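Local structure of dally-like protein (Drosophila melanogaster, 3ODN) at residues T228-C233 and V249-G254; A272-A277 and R411-K416. The protein probably serves as a cell-surface heparan sulfate proteoglycan of the glypican family implicated in Hedgehog signaling, of which this chain is the helical core. The protein carries 2 engineered substitutions. All coordinates share one frame; numbering follows the deposited sequence.

Contact 1 (T228-C233 and V249-G254)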
# COMPACT_ATOMS: atom_id res chain seq x y z
N THR A 228 18.58 -17.94 -28.67
CA THR A 228 18.67 -18.14 -30.13
C THR A 228 18.53 -19.61 -30.50
O THR A 228 17.89 -19.93 -31.50
CB THR A 228 19.98 -17.61 -30.69
OG1 THR A 228 21.04 -18.45 -30.25
CG2 THR A 228 20.26 -16.19 -30.28
N LYS A 229 19.16 -20.50 -29.69
CA LYS A 229 19.15 -21.95 -29.89
C LYS A 229 17.71 -22.49 -29.76
O LYS A 229 17.37 -23.48 -30.39
CB LYS A 229 20.10 -22.64 -28.89
CG LYS A 229 20.48 -24.06 -29.25
CD LYS A 229 21.04 -24.80 -28.05
CE LYS A 229 20.13 -25.94 -27.64
NZ LYS A 229 20.71 -26.76 -26.55
N MET A 230 16.87 -21.80 -28.98
CA MET A 230 15.47 -22.15 -28.78
C MET A 230 14.58 -21.61 -29.90
O MET A 230 13.72 -22.33 -30.42
CB MET A 230 15.01 -21.71 -27.38
CG MET A 230 13.53 -22.02 -27.04
SD MET A 230 12.32 -20.76 -27.54
CE MET A 230 12.96 -19.29 -26.60
N GLN A 231 14.75 -20.33 -30.25
CA GLN A 231 13.91 -19.64 -31.22
C GLN A 231 14.23 -19.85 -32.68
O GLN A 231 13.33 -20.15 -33.46
CB GLN A 231 13.85 -18.13 -30.88
CG GLN A 231 12.80 -17.35 -31.67
CD GLN A 231 12.48 -16.04 -31.00
OE1 GLN A 231 11.44 -15.89 -30.36
NE2 GLN A 231 13.33 -15.05 -31.15
N HIS A 232 15.51 -19.66 -33.07
CA HIS A 232 15.97 -19.68 -34.46
C HIS A 232 16.77 -20.89 -34.96
O HIS A 232 16.98 -20.99 -36.17
CB HIS A 232 16.79 -18.41 -34.72
CG HIS A 232 16.10 -17.13 -34.34
ND1 HIS A 232 15.21 -16.52 -35.20
CD2 HIS A 232 16.24 -16.38 -33.23
CE1 HIS A 232 14.81 -15.42 -34.57
NE2 HIS A 232 15.40 -15.30 -33.37
N CYS A 233 17.26 -21.77 -34.05
CA CYS A 233 18.11 -22.90 -34.45
C CYS A 233 17.46 -24.24 -34.86
O CYS A 233 18.17 -25.19 -35.21
CB CYS A 233 19.30 -23.08 -33.51
SG CYS A 233 20.33 -21.60 -33.32
N VAL A 249 9.82 -22.23 -21.97
CA VAL A 249 9.56 -21.80 -20.59
C VAL A 249 10.83 -21.84 -19.74
O VAL A 249 11.15 -20.82 -19.12
CB VAL A 249 8.33 -22.52 -19.95
CG1 VAL A 249 8.28 -22.34 -18.44
CG2 VAL A 249 7.04 -22.02 -20.58
N ASN A 250 11.57 -22.98 -19.77
CA ASN A 250 12.85 -23.20 -19.07
C ASN A 250 13.90 -22.22 -19.52
O ASN A 250 14.61 -21.68 -18.67
CB ASN A 250 13.36 -24.64 -19.22
CG ASN A 250 12.90 -25.60 -18.14
OD1 ASN A 250 12.28 -25.23 -17.14
ND2 ASN A 250 13.22 -26.87 -18.31
N VAL A 251 13.97 -21.94 -20.84
CA VAL A 251 14.92 -20.97 -21.42
C VAL A 251 14.60 -19.59 -20.88
O VAL A 251 15.48 -18.96 -20.28
CB VAL A 251 14.96 -21.03 -22.98
CG1 VAL A 251 15.59 -19.78 -23.60
CG2 VAL A 251 15.66 -22.29 -23.47
N ILE A 252 13.33 -19.15 -21.01
CA ILE A 252 12.89 -17.82 -20.54
C ILE A 252 13.01 -17.62 -19.02
O ILE A 252 13.39 -16.53 -18.59
CB ILE A 252 11.60 -17.30 -21.24
CG1 ILE A 252 11.84 -17.25 -22.77
CG2 ILE A 252 11.22 -15.91 -20.74
CD1 ILE A 252 10.67 -17.29 -23.60
N LYS A 253 12.80 -18.70 -18.21
CA LYS A 253 13.01 -18.67 -16.75
C LYS A 253 14.51 -18.38 -16.44
O LYS A 253 14.82 -17.60 -15.54
CB LYS A 253 12.57 -19.99 -16.09
CG LYS A 253 11.07 -20.15 -15.92
CD LYS A 253 10.74 -21.16 -14.82
CE LYS A 253 9.27 -21.50 -14.76
NZ LYS A 253 8.41 -20.34 -14.38
N GLY A 254 15.42 -19.00 -17.21
CA GLY A 254 16.86 -18.80 -17.07
C GLY A 254 17.31 -17.40 -17.45
O GLY A 254 18.25 -16.86 -16.85

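Contact 2 (A272-A277 and R411-K416)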
# COMPACT_ATOMS: atom_id res chain seq x y z
N ALA A 272 0.59 -9.02 1.67
CA ALA A 272 0.58 -7.99 2.71
C ALA A 272 -0.33 -6.83 2.27
O ALA A 272 -1.05 -6.28 3.12
CB ALA A 272 2.00 -7.49 2.98
N MET A 273 -0.31 -6.48 0.95
CA MET A 273 -1.20 -5.44 0.39
C MET A 273 -2.65 -5.88 0.52
O MET A 273 -3.51 -5.03 0.79
CB MET A 273 -0.90 -5.16 -1.11
CG MET A 273 0.20 -4.18 -1.34
SD MET A 273 -0.15 -2.47 -0.87
CE MET A 273 -1.15 -1.97 -2.24
N ASP A 274 -2.93 -7.19 0.33
CA ASP A 274 -4.28 -7.72 0.48
C ASP A 274 -4.80 -7.70 1.93
O ASP A 274 -6.01 -7.56 2.14
CB ASP A 274 -4.41 -9.12 -0.10
CG ASP A 274 -5.84 -9.39 -0.49
OD1 ASP A 274 -6.29 -8.81 -1.51
OD2 ASP A 274 -6.54 -10.11 0.26
N LYS A 275 -3.92 -7.89 2.91
CA LYS A 275 -4.31 -7.87 4.31
C LYS A 275 -4.62 -6.45 4.77
O LYS A 275 -5.60 -6.23 5.46
CB LYS A 275 -3.28 -8.61 5.20
CG LYS A 275 -3.59 -8.62 6.71
CD LYS A 275 -4.89 -9.35 7.15
CE LYS A 275 -4.97 -10.79 6.71
NZ LYS A 275 -6.05 -11.52 7.41
N VAL A 276 -3.82 -5.47 4.31
CA VAL A 276 -4.02 -4.04 4.57
C VAL A 276 -5.34 -3.54 3.93
O VAL A 276 -6.09 -2.87 4.62
CB VAL A 276 -2.75 -3.21 4.18
CG1 VAL A 276 -2.98 -1.71 4.26
CG2 VAL A 276 -1.56 -3.60 5.04
N ALA A 277 -5.67 -3.94 2.67
CA ALA A 277 -6.95 -3.59 2.00
C ALA A 277 -8.15 -4.15 2.78
O ALA A 277 -9.19 -3.50 2.90
CB ALA A 277 -6.96 -4.12 0.58
N ARG A 411 -6.72 -5.70 -8.56
CA ARG A 411 -5.60 -5.54 -9.49
C ARG A 411 -4.31 -6.04 -8.88
O ARG A 411 -3.54 -6.68 -9.58
CB ARG A 411 -5.48 -4.10 -10.03
CG ARG A 411 -6.70 -3.60 -10.78
CD ARG A 411 -6.56 -2.12 -11.14
NE ARG A 411 -7.60 -1.64 -12.06
CZ ARG A 411 -7.59 -1.79 -13.38
NH1 ARG A 411 -6.60 -2.47 -13.97
NH2 ARG A 411 -8.57 -1.30 -14.12
N VAL A 412 -4.10 -5.82 -7.57
CA VAL A 412 -2.93 -6.32 -6.85
C VAL A 412 -3.02 -7.87 -6.75
O VAL A 412 -2.00 -8.54 -6.88
CB VAL A 412 -2.75 -5.59 -5.48
CG1 VAL A 412 -1.69 -6.24 -4.59
CG2 VAL A 412 -2.45 -4.11 -5.69
N LYS A 413 -4.23 -8.44 -6.56
CA LYS A 413 -4.48 -9.90 -6.55
C LYS A 413 -4.10 -10.46 -7.93
O LYS A 413 -3.40 -11.45 -7.98
CB LYS A 413 -5.97 -10.24 -6.28
CG LYS A 413 -6.44 -10.36 -4.83
CD LYS A 413 -7.99 -10.62 -4.77
CE LYS A 413 -8.73 -9.89 -3.65
NZ LYS A 413 -9.92 -9.08 -4.14
N ASP A 414 -4.58 -9.85 -9.04
CA ASP A 414 -4.28 -10.32 -10.42
C ASP A 414 -2.81 -10.16 -10.81
O ASP A 414 -2.38 -10.82 -11.76
CB ASP A 414 -5.15 -9.62 -11.49
CG ASP A 414 -6.68 -9.66 -11.33
OD1 ASP A 414 -7.21 -10.69 -10.82
OD2 ASP A 414 -7.36 -8.69 -11.79
N TYR A 415 -2.04 -9.31 -10.11
CA TYR A 415 -0.60 -9.07 -10.37
C TYR A 415 0.31 -9.89 -9.47
O TYR A 415 1.53 -9.75 -9.59
CB TYR A 415 -0.22 -7.57 -10.19
CG TYR A 415 -0.76 -6.61 -11.22
CD1 TYR A 415 -1.22 -5.35 -10.84
CD2 TYR A 415 -0.74 -6.92 -12.58
CE1 TYR A 415 -1.73 -4.46 -11.78
CE2 TYR A 415 -1.24 -6.02 -13.53
CZ TYR A 415 -1.73 -4.79 -13.12
OH TYR A 415 -2.23 -3.85 -13.99
N LYS A 416 -0.24 -10.66 -8.50
CA LYS A 416 0.57 -11.46 -7.56
C LYS A 416 1.59 -12.37 -8.27
O LYS A 416 2.76 -12.42 -7.86
CB LYS A 416 -0.34 -12.27 -6.62
CG LYS A 416 0.42 -13.04 -5.53
CD LYS A 416 -0.54 -13.80 -4.61
CE LYS A 416 0.16 -14.73 -3.66
NZ LYS A 416 0.84 -15.83 -4.39

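Contact 1 (T228-C233 and V249-G254)
In the disulfide-rich end of the glypican core, Met230 of helix 222-231 packs on Val251 and Ile252 of helix 245-255. The contact is small and wholly apolar, burying 119 Å² summed over both segments. The backbones come nearest at Met230 and Val251, where the CA atoms lie 7.5 Å apart. Both residues turn their CB toward the opposite segment. CB of Met230 sits 4.0 Å from CG2 of Val251.

The methionine chain leaves the backbone with CG anti to its N (chi1 180°), then bends at chi2 and again at chi3. The two bends carry the terminal methyl back over the valine. CE of Met230 lies 4.0 Å from CG1 of Val251, so the start and the end of the methionine meet different branches of one valine. CE also reaches Ile252, with CD1 of that residue 4.3 Å away. The CB of Ile252 does not aim at helix 222-231; the far end of its side chain makes the approach.

Two disulfides tie the surroundings together. Cys223-Cys255 joins the same two helices covalently, while Cys248-Cys427 connects helix 245-255 to helix 422-428. Met230 also touches Cys248, and Ile252 touches Cys427, so the apolar cluster borders the second crosslink from both helices of the contact. All three touching residues are buried.

Contact 2 (A272-A277 and R411-K416)
Helix 260-281 and the C-terminal end of helix 400-414 run in nearly opposite directions here, with the CA atoms of Met273 and Val412 7.5 Å apart and those of Asp274 and Lys413 7.4 Å apart. This is helix-on-helix packing in the elongated alpha-helical bundle of the glypican core. It joins two helices from distant parts of the chain.

The buried half is apolar. CB of Met273 meets CG1 of Val412 at 3.7 Å, and each residue turns its CB toward the other segment. Met273 touches the valine through the root of its chain. Its CG stands beside the backbone N (chi1 -85°), and the side chain packs elsewhere against Tyr200 and Leu204 of helix 182-214 and Leu492 of helix 479-496. Val412 also touches Ala270, one turn earlier on helix 260-281.

The other half lies nearer the surface and is mixed in character. Asp274 has CG anti to its backbone N (chi1 -155°), which brings the carboxylate to the flank of Lys413. The two side chains cross at a slant. The main ionic partner of Asp274 is Arg409, on the same helix as Lys413: Asp274 OD1 forms a salt bridge with Arg409 NE. Lys413 lies along this oxygen with its methylenes. Its NZ stays 4.5 Å from Asp274 OD1, too far for a salt bridge, although the opposite charges may still attract. The closest approach of Lys413 to the carboxylate is made by carbon: CE is 3.4 Å and CG 3.7 Å from OD1 of Asp274.

Overall arrangement
From the N terminus, the chain reaches contact 1 first. It closes a short loop of 15 residues between 228-233 and 249-254, in the disulfide-rich region. The centre of contact 1 lies about 36 Å from the centre of the chain. The next helix after 245-255 is 260-281, which opens contact 2. That contact closes a far longer loop of 133 residues, including helices 287-290, 293-306 and 308-318 and the unmodelled residues 322-397. The two are in series and neither nest nor cross. The centres of contact 1 and contact 2 are about 32 Å apart, their nearest atoms about 12 Å. Contact 1 joins sequence neighbours; contact 2 brings helix 400-414 back to the middle of the bundle.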